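Local structure of UDP-N-acetylmuramate-alanine ligase MurC (Thermotoga maritima, 1J6U) at residues Phe313-His318 with Asn323-Asp328; Lys425-Ser430 with Phe435-Ala440. The protein catalyses the ATP-dependent joining of L-alanine to UDP-N-acetylmuramate, a cytoplasmic step of peptidoglycan synthesis in cell wall formation. All blocks are in the same frame, centred on the assembly; numbering follows the deposited sequence.

Contact 1. Residues Phe313-His318 with Asn323-Asp328; sequences FSIAFH and NIYVID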
loop_
_atom_site.group_PDB
_atom_site.type_symbol
_atom_site.label_atom_id
_atom_site.label_comp_id
_atom_site.label_asym_id
_atom_site.label_seq_id
_atom_site.Cartn_x
_atom_site.Cartn_y
_atom_site.Cartn_z
ATOM N N PHE A 313 6.828 -3.404 5.683
ATOM C CA PHE A 313 8.048 -3.925 6.263
ATOM C C PHE A 313 9.264 -3.319 5.555
ATOM O O PHE A 313 10.159 -4.063 5.131
ATOM C CB PHE A 313 8.104 -5.449 6.161
ATOM C CG PHE A 313 9.047 -6.109 7.179
ATOM C CD1 PHE A 313 8.557 -6.623 8.385
ATOM C CD2 PHE A 313 10.413 -6.244 6.917
ATOM C CE1 PHE A 313 9.417 -7.261 9.309
ATOM C CE2 PHE A 313 11.269 -6.884 7.838
ATOM C CZ PHE A 313 10.760 -7.387 9.028
ATOM N N SER A 314 9.301 -1.985 5.413
ATOM C CA SER A 314 10.448 -1.335 4.774
ATOM C C SER A 314 11.556 -0.978 5.775
ATOM O O SER A 314 11.287 -0.522 6.896
ATOM C CB SER A 314 10.021 -0.083 3.997
ATOM O OG SER A 314 9.120 0.693 4.715
ATOM N N ILE A 315 12.803 -1.214 5.372
ATOM C CA ILE A 315 13.928 -0.937 6.244
ATOM C C ILE A 315 14.233 0.513 6.030
ATOM O O ILE A 315 14.666 0.913 4.953
ATOM C CB ILE A 315 15.198 -1.713 5.873
ATOM C CG1 ILE A 315 14.958 -3.230 5.946
ATOM C CG2 ILE A 315 16.348 -1.274 6.780
ATOM C CD1 ILE A 315 15.027 -3.808 7.268
ATOM N N ALA A 316 14.008 1.300 7.072
ATOM C CA ALA A 316 14.258 2.733 7.016
ATOM C C ALA A 316 15.723 2.997 7.306
ATOM O O ALA A 316 16.313 3.918 6.770
ATOM C CB ALA A 316 13.373 3.438 8.038
ATOM N N PHE A 317 16.316 2.157 8.146
ATOM C CA PHE A 317 17.695 2.359 8.509
ATOM C C PHE A 317 18.357 1.086 9.033
ATOM O O PHE A 317 17.766 0.291 9.773
ATOM C CB PHE A 317 17.782 3.441 9.591
ATOM C CG PHE A 317 19.154 3.627 10.129
ATOM C CD1 PHE A 317 20.103 4.369 9.418
ATOM C CD2 PHE A 317 19.531 3.016 11.308
ATOM C CE1 PHE A 317 21.413 4.489 9.886
ATOM C CE2 PHE A 317 20.847 3.137 11.787
ATOM C CZ PHE A 317 21.780 3.863 11.083
ATOM N N HIS A 318 19.608 0.897 8.656
ATOM C CA HIS A 318 20.315 -0.264 9.137
ATOM C C HIS A 318 21.734 0.095 9.495
ATOM O O HIS A 318 22.426 0.694 8.685
ATOM C CB HIS A 318 20.357 -1.365 8.082
ATOM C CG HIS A 318 21.202 -2.532 8.484
ATOM N ND1 HIS A 318 21.946 -3.256 7.582
ATOM C CD2 HIS A 318 21.444 -3.080 9.698
ATOM C CE1 HIS A 318 22.613 -4.197 8.224
ATOM N NE2 HIS A 318 22.328 -4.110 9.508
ATOM N N ASN A 323 24.399 -3.817 14.192
ATOM C CA ASN A 323 23.329 -4.763 13.950
ATOM C C ASN A 323 21.998 -4.159 14.458
ATOM O O ASN A 323 21.231 -4.784 15.218
ATOM C CB ASN A 323 23.594 -6.133 14.599
ATOM C CG ASN A 323 22.585 -7.162 14.134
ATOM O OD1 ASN A 323 22.010 -7.034 13.037
ATOM N ND2 ASN A 323 22.356 -8.179 14.942
ATOM N N ILE A 324 21.742 -2.921 14.039
ATOM C CA ILE A 324 20.516 -2.233 14.421
ATOM C C ILE A 324 19.662 -1.867 13.211
ATOM O O ILE A 324 20.150 -1.314 12.222
ATOM C CB ILE A 324 20.828 -0.954 15.239
ATOM C CG1 ILE A 324 21.112 -1.356 16.672
ATOM C CG2 ILE A 324 19.623 0.003 15.246
ATOM C CD1 ILE A 324 21.796 -0.266 17.446
ATOM N N TYR A 325 18.378 -2.174 13.299
ATOM C CA TYR A 325 17.459 -1.858 12.206
ATOM C C TYR A 325 16.264 -1.033 12.655
ATOM O O TYR A 325 15.716 -1.226 13.746
ATOM C CB TYR A 325 16.881 -3.154 11.579
ATOM C CG TYR A 325 17.892 -4.077 10.920
ATOM C CD1 TYR A 325 18.701 -4.889 11.694
ATOM C CD2 TYR A 325 18.012 -4.158 9.513
ATOM C CE1 TYR A 325 19.599 -5.767 11.120
ATOM C CE2 TYR A 325 18.923 -5.052 8.907
ATOM C CZ TYR A 325 19.700 -5.853 9.735
ATOM O OH TYR A 325 20.534 -6.806 9.248
ATOM N N VAL A 326 15.837 -0.126 11.801
ATOM C CA VAL A 326 14.619 0.627 12.069
ATOM C C VAL A 326 13.746 0.246 10.869
ATOM O O VAL A 326 14.078 0.500 9.695
ATOM C CB VAL A 326 14.863 2.170 12.107
ATOM C CG1 VAL A 326 13.529 2.881 12.265
ATOM C CG2 VAL A 326 15.800 2.545 13.289
ATOM N N ILE A 327 12.622 -0.367 11.167
ATOM C CA ILE A 327 11.707 -0.825 10.128
ATOM C C ILE A 327 10.317 -0.181 10.274
ATOM O O ILE A 327 9.800 -0.039 11.394
ATOM C CB ILE A 327 11.590 -2.395 10.197
ATOM C CG1 ILE A 327 12.943 -3.020 9.851
ATOM C CG2 ILE A 327 10.561 -2.924 9.180
ATOM C CD1 ILE A 327 12.937 -4.559 9.857
ATOM N N ASP A 328 9.734 0.210 9.137
ATOM C CA ASP A 328 8.390 0.805 9.075
ATOM C C ASP A 328 7.314 -0.135 8.545
ATOM O O ASP A 328 7.489 -0.792 7.522
ATOM C CB ASP A 328 8.396 2.034 8.175
ATOM C CG ASP A 328 9.242 3.144 8.730
ATOM O OD1 ASP A 328 9.003 3.494 9.892
ATOM O OD2 ASP A 328 10.130 3.673 8.026
HETATM O O HOH W 1 11.072 2.596 5.430
HETATM O O HOH W 2 23.204 -6.128 10.967
#
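The imidazole of His-318 lies flat on the phenol ring of Tyr-325 in an offset stack, centroids 3.8 Å apart and planes only 9° from parallel; CD2 sits over the centre of the phenol. With CG of His-318 anti to its N (chi1 174°) and that of Tyr-325 anti to its carbonyl carbon (chi1 -63°), the two side chains run side by side in the same direction. A water links His-318 NE2, Asn-323 OD1 and Tyr-325 OH, and the phenol oxygen is also bonded to Arg-252. An alanine in place of Tyr-325 would probably leave the imidazole without its stacking surface, free to turn, and Arg-252 without its hydroxyl partner. Farther along the same face Ile-327, which with His-318 has the most surface buried here, meets two side chains: its CG2 stands 4.0 Å from the Phe-313 ring centroid, over the face, while its CG1 presses on Ile-315 CD1 at a tight 3.4 Å. On the other face, Asp-328 OD2 comes 3.3 Å from Ala-316 CB and takes a water shared with Ser-314 OG, itself bonded to Arg-311; Asp-328 OD1 bonds Ser-447. Between Ile-315 and Phe-317 the register slips by one at a classic beta bulge: Val-326 O accepts from both Ala-316 N (2.7 Å) and Phe-317 N (3.2 Å), while Val-326 N returns a bond to Phe-317 O. This antiparallel hairpin edges the mixed sheet of the C-terminal Mur ligase domain, strand 314-319 outermost, with helix 443-457 against Phe-317 and Val-326. Both faces thus combine apolar packing with a water-bridged polar pair, and the doubly accepting carbonyl absorbs the extra residue.

Contact 2. Residues Lys425-Ser430 with Phe435-Ala440; sequences KVISVS and FLFVGA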
loop_
_atom_site.group_PDB
_atom_site.type_symbol
_atom_site.label_atom_id
_atom_site.label_comp_id
_atom_site.label_asym_id
_atom_site.label_seq_id
_atom_site.Cartn_x
_atom_site.Cartn_y
_atom_site.Cartn_z
ATOM N N LYS A 425 12.233 9.460 21.809
ATOM C CA LYS A 425 13.085 9.783 22.953
ATOM C C LYS A 425 13.139 8.720 24.029
ATOM O O LYS A 425 14.141 8.520 24.691
ATOM C CB LYS A 425 12.614 11.098 23.602
ATOM C CG LYS A 425 12.136 12.171 22.649
ATOM C CD LYS A 425 12.986 13.414 22.818
ATOM C CE LYS A 425 12.574 14.534 21.864
ATOM N NZ LYS A 425 11.207 14.999 22.202
ATOM N N VAL A 426 12.020 8.065 24.191
ATOM C CA VAL A 426 11.826 7.054 25.193
ATOM C C VAL A 426 12.617 5.784 24.968
ATOM O O VAL A 426 12.939 5.045 25.908
ATOM C CB VAL A 426 10.318 6.750 25.220
ATOM C CG1 VAL A 426 10.064 5.339 25.598
ATOM C CG2 VAL A 426 9.615 7.742 26.141
ATOM N N ILE A 427 12.931 5.539 23.705
ATOM C CA ILE A 427 13.600 4.319 23.310
ATOM C C ILE A 427 15.087 4.193 23.655
ATOM O O ILE A 427 15.885 5.122 23.475
ATOM C CB ILE A 427 13.345 4.090 21.798
ATOM C CG1 ILE A 427 11.836 4.021 21.554
ATOM C CG2 ILE A 427 13.948 2.806 21.337
ATOM C CD1 ILE A 427 11.453 4.445 20.169
ATOM N N SER A 428 15.428 3.028 24.193
ATOM C CA SER A 428 16.795 2.695 24.562
ATOM C C SER A 428 17.444 2.074 23.318
ATOM O O SER A 428 17.009 1.017 22.862
ATOM C CB SER A 428 16.769 1.663 25.678
ATOM O OG SER A 428 18.073 1.279 26.053
ATOM N N VAL A 429 18.455 2.719 22.749
ATOM C CA VAL A 429 19.096 2.139 21.587
ATOM C C VAL A 429 20.071 1.052 21.975
ATOM O O VAL A 429 21.088 1.317 22.556
ATOM C CB VAL A 429 19.842 3.164 20.783
ATOM C CG1 VAL A 429 20.551 2.479 19.615
ATOM C CG2 VAL A 429 18.871 4.189 20.247
ATOM N N SER A 430 19.755 -0.186 21.640
ATOM C CA SER A 430 20.640 -1.303 21.935
ATOM C C SER A 430 21.081 -2.033 20.646
ATOM O O SER A 430 20.360 -2.033 19.655
ATOM C CB SER A 430 19.918 -2.279 22.857
ATOM O OG SER A 430 18.605 -2.520 22.374
ATOM N N PHE A 435 14.012 -2.222 15.563
ATOM C CA PHE A 435 12.948 -1.370 16.063
ATOM C C PHE A 435 11.904 -1.258 14.960
ATOM O O PHE A 435 12.152 -0.691 13.878
ATOM C CB PHE A 435 13.475 0.025 16.414
ATOM C CG PHE A 435 14.527 0.009 17.437
ATOM C CD1 PHE A 435 15.852 -0.026 17.069
ATOM C CD2 PHE A 435 14.199 -0.000 18.787
ATOM C CE1 PHE A 435 16.868 -0.068 18.043
ATOM C CE2 PHE A 435 15.191 -0.046 19.756
ATOM C CZ PHE A 435 16.535 -0.080 19.385
ATOM N N LEU A 436 10.742 -1.827 15.230
ATOM C CA LEU A 436 9.652 -1.768 14.276
ATOM C C LEU A 436 8.667 -0.679 14.685
ATOM O O LEU A 436 7.974 -0.820 15.705
ATOM C CB LEU A 436 8.874 -3.074 14.267
ATOM C CG LEU A 436 9.598 -4.371 14.030
ATOM C CD1 LEU A 436 8.643 -5.544 14.358
ATOM C CD2 LEU A 436 10.086 -4.390 12.601
ATOM N N PHE A 437 8.603 0.390 13.899
ATOM C CA PHE A 437 7.650 1.451 14.146
ATOM C C PHE A 437 6.387 1.100 13.329
ATOM O O PHE A 437 6.316 1.305 12.114
ATOM C CB PHE A 437 8.219 2.776 13.695
ATOM C CG PHE A 437 9.184 3.342 14.644
ATOM C CD1 PHE A 437 10.498 2.895 14.663
ATOM C CD2 PHE A 437 8.792 4.344 15.532
ATOM C CE1 PHE A 437 11.412 3.448 15.544
ATOM C CE2 PHE A 437 9.703 4.895 16.419
ATOM C CZ PHE A 437 11.013 4.450 16.422
ATOM N N VAL A 438 5.386 0.601 14.033
ATOM C CA VAL A 438 4.161 0.135 13.435
ATOM C C VAL A 438 2.917 0.992 13.501
ATOM O O VAL A 438 2.468 1.358 14.583
ATOM C CB VAL A 438 3.810 -1.194 14.064
ATOM C CG1 VAL A 438 2.615 -1.830 13.330
ATOM C CG2 VAL A 438 5.071 -2.067 14.072
ATOM N N GLY A 439 2.336 1.267 12.340
ATOM C CA GLY A 439 1.100 2.012 12.297
ATOM C C GLY A 439 0.799 2.755 11.021
ATOM O O GLY A 439 1.701 3.123 10.289
ATOM N N ALA A 440 -0.483 3.029 10.780
ATOM C CA ALA A 440 -0.887 3.707 9.554
ATOM C C ALA A 440 -0.808 5.222 9.645
ATOM O O ALA A 440 -0.840 5.922 8.628
ATOM C CB ALA A 440 -2.281 3.276 9.194
#
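Ile-427 and Phe-435 both hold their first side-chain branch anti to the carbonyl carbon (chi1 -58° and -59°), which places CG2 of Ile-427 anti to its own N and turns it to the phenyl ring. This methyl touches Phe-435 CE2 at 3.5 Å, coming obliquely to the ring, as the two side chains slide past each other in opposite directions. The other branch of Ile-427 reaches on to a second ring: its CD1 meets Phe-437 CZ at 3.8 Å, the side chains approaching from opposite directions. One isoleucine therefore spans two phenylalanines that stand two residues apart on the strand. The far end of Phe-435 is met by backbone. Ser-430 N lies in the plane of the ring at its edge, 3.9 Å from CZ, and Ser-428 O is also near that plane, 3.7 Å from the same atom, while Val-429 CA comes in obliquely. No hydrogen bond joins the two segments; the loop 427-430 passes along the CE2/CZ end of the phenyl group, and the polar side chain of Ser-430 is bonded instead to Thr-433. The contact is hydrophobic packing away from the ATP site, where the chain leaving the short helix 423-426 passes beside the strand it is about to enter. Helix 443-457 lies against this cluster: Phe-450 meets Phe-435 edge-to-face and also packs on Phe-437, Ile-427 and Val-429, while Arg-453 bonds Ile-427 O. The rings rise from strand 433-438, which lies between strands 324-329 and 352-357; Val-354 touches Phe-435, and Ile-356 touches Ile-427.

From the N terminus, contact 1 comes first: it closes the short turn between strands 314-319 and 324-329, a hairpin at one edge of the six-stranded sheet. About a hundred residues later contact 2 closes another short loop, where the chain leaving helix 423-426 turns into strand 433-438. The two follow in series and neither nests nor crosses. In space they adjoin, for strand 433-438 lies parallel to 324-329: Tyr-325 O is 2.7 Å from Phe-435 N, a probable hydrogen bond, and Ile-327 CB packs on Leu-436 CD2. Together they join the edge hairpin, the sheet interior and helix 443-457 within the C-terminal Mur ligase domain.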